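SAM-dependent methyltransferase (Geobacter sulfurreducens, PDB 5BP7) binds S-adenosyl-L-homocysteine, the product left when S-adenosylmethionine gives up its methyl group, and probably acts as a methyltransferase of the Rossmann-like class. Local coordinates at residues 164-169 with 179-184; 151-154 with 158-161. All coordinates share one frame; numbering follows the deposited sequence.

Contact 1: residues 164-169 with 179-184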
ATOM      1  N   PRO A 164      -1.870   2.981   8.295  1.00 32.10           N
ATOM      2  CA  PRO A 164      -1.539   4.214   8.962  1.00 32.16           C
ATOM      3  C   PRO A 164      -1.628   4.108  10.488  1.00 32.24           C
ATOM      4  O   PRO A 164      -2.289   3.226  11.021  1.00 32.38           O
ATOM      5  CB  PRO A 164      -2.581   5.203   8.420  1.00 32.29           C
ATOM      6  CG  PRO A 164      -3.342   4.524   7.355  1.00 32.19           C
ATOM      7  CD  PRO A 164      -3.195   3.066   7.637  1.00 32.53           C
ATOM      8  N   TYR A 165      -0.976   5.031  11.179  1.00 32.23           N
ATOM      9  CA  TYR A 165      -1.130   5.175  12.632  1.00 32.85           C
ATOM     10  C   TYR A 165      -1.002   6.652  12.962  1.00 33.91           C
ATOM     11  O   TYR A 165      -0.487   7.423  12.124  1.00 33.19           O
ATOM     12  CB  TYR A 165      -0.097   4.330  13.373  1.00 32.71           C
ATOM     13  CG  TYR A 165       1.317   4.753  13.152  1.00 32.53           C
ATOM     14  CD1 TYR A 165       2.044   4.266  12.067  1.00 32.18           C
ATOM     15  CD2 TYR A 165       1.933   5.629  14.010  1.00 33.53           C
ATOM     16  CE1 TYR A 165       3.352   4.648  11.851  1.00 32.30           C
ATOM     17  CE2 TYR A 165       3.232   6.035  13.787  1.00 34.17           C
ATOM     18  CZ  TYR A 165       3.940   5.529  12.718  1.00 32.96           C
ATOM     19  OH  TYR A 165       5.237   5.911  12.530  1.00 32.75           O
ATOM     20  N   TRP A 166      -1.494   7.054  14.144  1.00 34.42           N
ATOM     21  CA  TRP A 166      -1.352   8.435  14.593  1.00 35.62           C
ATOM     22  C   TRP A 166       0.074   8.655  15.068  1.00 36.38           C
ATOM     23  O   TRP A 166       0.526   8.094  16.046  1.00 36.52           O
ATOM     24  CB  TRP A 166      -2.361   8.840  15.691  1.00 36.15           C
ATOM     25  CG  TRP A 166      -3.803   8.839  15.250  1.00 36.16           C
ATOM     26  CD1 TRP A 166      -4.800   8.096  15.776  1.00 36.65           C
ATOM     27  CD2 TRP A 166      -4.398   9.599  14.173  1.00 36.19           C
ATOM     28  NE1 TRP A 166      -5.983   8.313  15.103  1.00 36.93           N
ATOM     29  CE2 TRP A 166      -5.766   9.235  14.115  1.00 36.83           C
ATOM     30  CE3 TRP A 166      -3.909  10.541  13.253  1.00 35.34           C
ATOM     31  CZ2 TRP A 166      -6.653   9.770  13.165  1.00 37.01           C
ATOM     32  CZ3 TRP A 166      -4.788  11.081  12.317  1.00 35.58           C
ATOM     33  CH2 TRP A 166      -6.146  10.698  12.285  1.00 36.81           C
ATOM     34  N   ARG A 167       0.772   9.486  14.326  1.00 37.45           N
ATOM     35  CA  ARG A 167       2.091   9.974  14.676  1.00 39.22           C
ATOM     36  C   ARG A 167       1.987  10.917  15.895  1.00 41.47           C
ATOM     37  O   ARG A 167       2.808  10.887  16.795  1.00 41.56           O
ATOM     38  CB  ARG A 167       2.617  10.739  13.470  1.00 39.32           C
ATOM     39  CG  ARG A 167       4.071  11.057  13.502  1.00 40.27           C
ATOM     40  CD  ARG A 167       4.458  11.770  12.231  1.00 39.67           C
ATOM     41  NE  ARG A 167       5.791  12.290  12.421  1.00 40.74           N
ATOM     42  CZ  ARG A 167       6.096  13.507  12.868  1.00 41.91           C
ATOM     43  NH1 ARG A 167       5.163  14.423  13.160  1.00 42.64           N
ATOM     44  NH2 ARG A 167       7.371  13.830  12.989  1.00 42.96           N
ATOM     45  N   GLN A 168       0.936  11.727  15.897  1.00 44.04           N
ATOM     46  CA  GLN A 168       0.519  12.538  17.040  1.00 46.56           C
ATOM     47  C   GLN A 168      -0.980  12.443  17.161  1.00 47.44           C
ATOM     48  O   GLN A 168      -1.675  12.274  16.161  1.00 46.30           O
ATOM     49  CB  GLN A 168       0.826  14.010  16.804  1.00 48.01           C
ATOM     50  CG  GLN A 168       2.285  14.350  16.582  1.00 49.27           C
ATOM     51  CD  GLN A 168       2.482  15.790  16.056  1.00 52.00           C
ATOM     52  OE1 GLN A 168       1.537  16.612  15.989  1.00 52.99           O
ATOM     53  NE2 GLN A 168       3.722  16.115  15.727  1.00 53.24           N
ATOM     54  N   VAL A 169      -1.480  12.643  18.372  1.00 49.75           N
ATOM     55  CA  VAL A 169      -2.912  12.510  18.635  1.00 51.69           C
ATOM     56  C   VAL A 169      -3.616  13.700  17.986  1.00 52.02           C
ATOM     57  O   VAL A 169      -3.269  14.831  18.291  1.00 51.47           O
ATOM     58  CB  VAL A 169      -3.240  12.528  20.154  1.00 54.63           C
ATOM     59  CG1 VAL A 169      -4.675  12.054  20.384  1.00 55.54           C
ATOM     60  CG2 VAL A 169      -2.280  11.654  20.964  1.00 54.52           C
ATOM     61  N   CYS A 179      -6.793  14.859   7.764  1.00 59.20           N
ATOM     62  CA  CYS A 179      -5.918  13.692   7.462  1.00 57.86           C
ATOM     63  C   CYS A 179      -6.580  12.625   6.570  1.00 59.81           C
ATOM     64  O   CYS A 179      -5.978  11.578   6.303  1.00 59.68           O
ATOM     65  CB  CYS A 179      -5.427  13.018   8.754  1.00 56.04           C
ATOM     66  SG  CYS A 179      -4.309  14.018   9.743  1.00 53.98           S
ATOM     67  N   LEU A 180      -7.809  12.896   6.124  1.00 61.67           N
ATOM     68  CA  LEU A 180      -8.628  11.980   5.311  1.00 62.06           C
ATOM     69  C   LEU A 180      -9.089  10.715   6.071  1.00 61.70           C
ATOM     70  O   LEU A 180      -9.455   9.719   5.436  1.00 61.09           O
ATOM     71  CB  LEU A 180      -7.932  11.629   3.983  1.00 61.74           C
ATOM     72  CG  LEU A 180      -7.301  12.793   3.203  1.00 62.69           C
ATOM     73  CD1 LEU A 180      -6.611  12.252   1.958  1.00 62.19           C
ATOM     74  CD2 LEU A 180      -8.328  13.871   2.838  1.00 64.47           C
ATOM     75  N   ALA A 181      -9.070  10.758   7.412  1.00 61.65           N
ATOM     76  CA  ALA A 181      -9.751   9.749   8.240  1.00 62.33           C
ATOM     77  C   ALA A 181     -11.210  10.162   8.449  1.00 63.35           C
ATOM     78  O   ALA A 181     -11.543  11.348   8.464  1.00 63.23           O
ATOM     79  CB  ALA A 181      -9.066   9.581   9.583  1.00 61.59           C
ATOM     80  N   ASN A 182     -12.077   9.171   8.597  1.00 63.52           N
ATOM     81  CA  ASN A 182     -13.479   9.427   8.958  1.00 65.14           C
ATOM     82  C   ASN A 182     -13.591   9.978  10.367  1.00 63.07           C
ATOM     83  O   ASN A 182     -14.358  10.904  10.628  1.00 63.93           O
ATOM     84  CB  ASN A 182     -14.311   8.135   8.842  1.00 67.99           C
ATOM     85  CG  ASN A 182     -14.830   7.906   7.425  1.00 71.49           C
ATOM     86  OD1 ASN A 182     -15.296   8.840   6.768  1.00 76.23           O
ATOM     87  ND2 ASN A 182     -14.758   6.663   6.942  1.00 73.85           N
ATOM     88  N   SER A 183     -12.798   9.395  11.261  1.00 60.59           N
ATOM     89  CA  SER A 183     -12.857   9.682  12.688  1.00 60.81           C
ATOM     90  C   SER A 183     -11.489   9.466  13.351  1.00 57.28           C
ATOM     91  O   SER A 183     -10.602   8.808  12.783  1.00 55.45           O
ATOM     92  CB  SER A 183     -13.947   8.807  13.328  1.00 62.79           C
ATOM     93  OG  SER A 183     -13.754   8.640  14.719  1.00 65.40           O
ATOM     94  N   THR A 184     -11.311  10.038  14.544  1.00 55.52           N
ATOM     95  CA  THR A 184     -10.066   9.868  15.324  1.00 53.66           C
ATOM     96  C   THR A 184      -9.819   8.398  15.696  1.00 52.89           C
ATOM     97  O   THR A 184      -8.667   7.985  15.815  1.00 51.06           O
ATOM     98  CB  THR A 184     -10.007  10.763  16.598  1.00 54.63           C
ATOM     99  OG1 THR A 184     -11.132  10.496  17.453  1.00 56.60           O
ATOM    100  CG2 THR A 184     -10.006  12.247  16.215  1.00 55.33           C
TER
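The indole of Trp-166, at the end of a strand, meets Cys-179, Ala-181 and Thr-184 round its ring, an example of one large side chain serving several residues of an irregular loop. Its NE1 donates a hydrogen bond to the backbone O of Thr-184 over 2.8 Å, and the angle of 150° at the hydrogen shows a moderate bend. The donor lies in the plane of that carbonyl; the oxygen sits 17° out of the indole plane. Farther round the six-membered ring, the sulfur of Cys-179 approaches the edge within the ring plane, its SG 3.9 Å from CZ3 of Trp-166. This is an edge-on sulfur-aromatic contact, 5.3 Å from SG to the ring centroid. Ala-181 fills in between, with its CB 4.1 Å from CH2 of Trp-166 in an oblique approach.

Chi1 of -65° sets CG of Trp-166 beside its backbone N and sends the indole across to the loop. On the other side, Leu-180 adopts positive phi in a Schellman motif that ends helix 173-178 and turns the chain from Cys-179 to Ala-181. Glu-173, at the start of that helix, accepts through OE2 a hydrogen bond from the backbone N of Thr-184, which would help to position that residue.

Phe-187 meets Trp-166 edge-to-face, and Leu-261 of the antiparallel strand 261-270 also touches it. Cys-179 packs on Tyr-256 and Tyr-260 of helix 239-260. Through the NE1 bond and its ring-edge contacts, the indole joins the end of strand 157-166 to the loop between helices 173-178 and 190-199.

Contact 2: residues 151-154 with 158-161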
ATOM      1  N   ARG A 151      -5.391 -17.180   6.148  1.00 35.88           N
ATOM      2  CA  ARG A 151      -5.898 -18.327   5.410  1.00 37.01           C
ATOM      3  C   ARG A 151      -5.063 -18.731   4.192  1.00 36.32           C
ATOM      4  O   ARG A 151      -5.222 -19.842   3.698  1.00 36.72           O
ATOM      5  CB  ARG A 151      -7.349 -18.080   5.019  1.00 38.84           C
ATOM      6  CG  ARG A 151      -8.190 -17.978   6.266  1.00 40.02           C
ATOM      7  CD  ARG A 151      -9.605 -17.652   5.932  1.00 41.38           C
ATOM      8  NE  ARG A 151     -10.365 -17.444   7.164  1.00 42.17           N
ATOM      9  CZ  ARG A 151     -11.257 -18.293   7.671  1.00 43.58           C
ATOM     10  NH1 ARG A 151     -11.882 -17.983   8.802  1.00 44.60           N
ATOM     11  NH2 ARG A 151     -11.556 -19.440   7.065  1.00 45.33           N
ATOM     12  N   SER A 152      -4.197 -17.839   3.707  1.00 34.41           N
ATOM     13  CA  SER A 152      -3.296 -18.128   2.584  1.00 34.71           C
ATOM     14  C   SER A 152      -1.860 -18.361   3.019  1.00 35.06           C
ATOM     15  O   SER A 152      -0.975 -18.522   2.173  1.00 35.43           O
ATOM     16  CB  SER A 152      -3.319 -16.967   1.572  1.00 33.59           C
ATOM     17  OG  SER A 152      -4.588 -16.823   0.982  1.00 33.94           O
ATOM     18  N   LEU A 153      -1.619 -18.402   4.324  1.00 35.31           N
ATOM     19  CA  LEU A 153      -0.260 -18.426   4.815  1.00 36.40           C
ATOM     20  C   LEU A 153       0.237 -19.843   4.970  1.00 37.73           C
ATOM     21  O   LEU A 153      -0.413 -20.641   5.629  1.00 38.82           O
ATOM     22  CB  LEU A 153      -0.188 -17.720   6.158  1.00 36.35           C
ATOM     23  CG  LEU A 153       1.201 -17.354   6.655  1.00 36.32           C
ATOM     24  CD1 LEU A 153       1.782 -16.203   5.849  1.00 35.80           C
ATOM     25  CD2 LEU A 153       1.102 -16.966   8.119  1.00 36.53           C
ATOM     26  N   ARG A 154       1.402 -20.160   4.413  1.00 38.85           N
ATOM     27  CA  ARG A 154       1.961 -21.484   4.653  1.00 40.74           C
ATOM     28  C   ARG A 154       2.577 -21.533   6.036  1.00 40.29           C
ATOM     29  O   ARG A 154       2.950 -20.480   6.583  1.00 39.93           O
ATOM     30  CB  ARG A 154       2.931 -21.927   3.567  1.00 43.22           C
ATOM     31  CG  ARG A 154       4.278 -21.268   3.561  1.00 44.64           C
ATOM     32  CD  ARG A 154       5.379 -22.274   3.283  1.00 46.90           C
ATOM     33  NE  ARG A 154       6.636 -21.567   3.092  1.00 48.17           N
ATOM     34  CZ  ARG A 154       7.362 -20.992   4.052  1.00 48.20           C
ATOM     35  NH1 ARG A 154       7.007 -21.020   5.341  1.00 47.93           N
ATOM     36  NH2 ARG A 154       8.475 -20.363   3.708  1.00 49.43           N
ATOM     37  N   ILE A 158       5.052 -15.419   6.971  1.00 31.86           N
ATOM     38  CA  ILE A 158       4.942 -14.067   7.520  1.00 31.36           C
ATOM     39  C   ILE A 158       3.757 -13.342   6.889  1.00 31.17           C
ATOM     40  O   ILE A 158       3.534 -13.442   5.677  1.00 30.55           O
ATOM     41  CB  ILE A 158       6.230 -13.262   7.262  1.00 31.58           C
ATOM     42  CG1 ILE A 158       7.382 -13.839   8.090  1.00 32.57           C
ATOM     43  CG2 ILE A 158       6.056 -11.798   7.657  1.00 30.90           C
ATOM     44  CD1 ILE A 158       8.753 -13.426   7.590  1.00 33.05           C
ATOM     45  N   ILE A 159       3.010 -12.606   7.719  1.00 31.30           N
ATOM     46  CA  ILE A 159       1.971 -11.685   7.240  1.00 31.61           C
ATOM     47  C   ILE A 159       2.529 -10.268   7.231  1.00 31.58           C
ATOM     48  O   ILE A 159       3.159  -9.845   8.206  1.00 32.74           O
ATOM     49  CB  ILE A 159       0.682 -11.778   8.099  1.00 32.38           C
ATOM     50  CG1 ILE A 159       0.011 -13.129   7.843  1.00 33.81           C
ATOM     51  CG2 ILE A 159      -0.295 -10.654   7.757  1.00 32.03           C
ATOM     52  CD1 ILE A 159      -1.121 -13.489   8.777  1.00 34.87           C
ATOM     53  N   LEU A 160       2.289  -9.546   6.137  1.00 31.34           N
ATOM     54  CA  LEU A 160       2.624  -8.132   6.039  1.00 31.19           C
ATOM     55  C   LEU A 160       1.380  -7.286   5.987  1.00 31.17           C
ATOM     56  O   LEU A 160       0.490  -7.525   5.166  1.00 31.70           O
ATOM     57  CB  LEU A 160       3.424  -7.806   4.786  1.00 31.07           C
ATOM     58  CG  LEU A 160       4.823  -8.328   4.623  1.00 31.34           C
ATOM     59  CD1 LEU A 160       5.390  -7.776   3.300  1.00 31.54           C
ATOM     60  CD2 LEU A 160       5.679  -7.954   5.813  1.00 31.17           C
ATOM     61  N   ILE A 161       1.318  -6.320   6.892  1.00 31.75           N
ATOM     62  CA  ILE A 161       0.224  -5.346   6.968  1.00 32.03           C
ATOM     63  C   ILE A 161       0.817  -3.942   6.869  1.00 30.53           C
ATOM     64  O   ILE A 161       1.660  -3.550   7.682  1.00 29.06           O
ATOM     65  CB  ILE A 161      -0.563  -5.477   8.284  1.00 33.49           C
ATOM     66  CG1 ILE A 161      -1.345  -6.792   8.336  1.00 35.47           C
ATOM     67  CG2 ILE A 161      -1.516  -4.313   8.482  1.00 35.34           C
ATOM     68  CD1 ILE A 161      -2.531  -6.899   7.384  1.00 36.35           C
TER
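With chi1 at -166°, Leu-153 has CG opposite its backbone N, and its isobutyl group extends toward strand 157-166; Ile-159, with chi1 of -69°, holds CG1 beside its own N, bringing the end of its side chain back to meet it. CD2 of Leu-153 is the branch nearest to Ile-159, 4.0 Å from CG1, the two side chains crossing at a slant. CD1 lies over the backbone of Ile-158, 3.3 Å from its O and 3.5 Å from its N, while also coming close to CG1 of Ile-159. CB of Ile-158 points away from the leucine, which meets the main chain instead.

No hydrogen bond joins the segments. It is an example of a short strand and the longer one that follows being packed together by Leu-153 against Ile-159 and the backbone of Ile-158. The contact lies at the start of strand 157-166 in the class I methyltransferase sheet, away from the ligand site: the side chain of Ile-159 is about 13 Å from bound S-adenosyl-L-homocysteine. Strand 127-133 pairs with both segments, Ala-127 through the backbone with Ser-152 and Arg-154, Gly-128 and Ala-130 with Ile-158. Leu-149 of helix 142-150 touches Ile-159, while Pro-270 of strand 261-270 touches Leu-153.

The two contacts occur in series along the chain and draw on opposite ends of strand 157-166. Contact 2 comes first, near the start of the strand where the chain arrives from helix 142-150; contact 1 follows where the strand gives way to the segment leading to helix 173-178. Their centres lie about 26 Å apart, and beyond that shared strand they do not touch. The strand runs between parallel strand 127-133 and antiparallel strand 261-270 in a sheet of order 3-2-1-4-5-7-6, the signature of the Rossmann-like methyltransferases. Contact 2 packs the entrance to this strand, and contact 1 joins its end to the loop beyond helix 173-178; neither includes an identified S-adenosyl-L-homocysteine-binding residue.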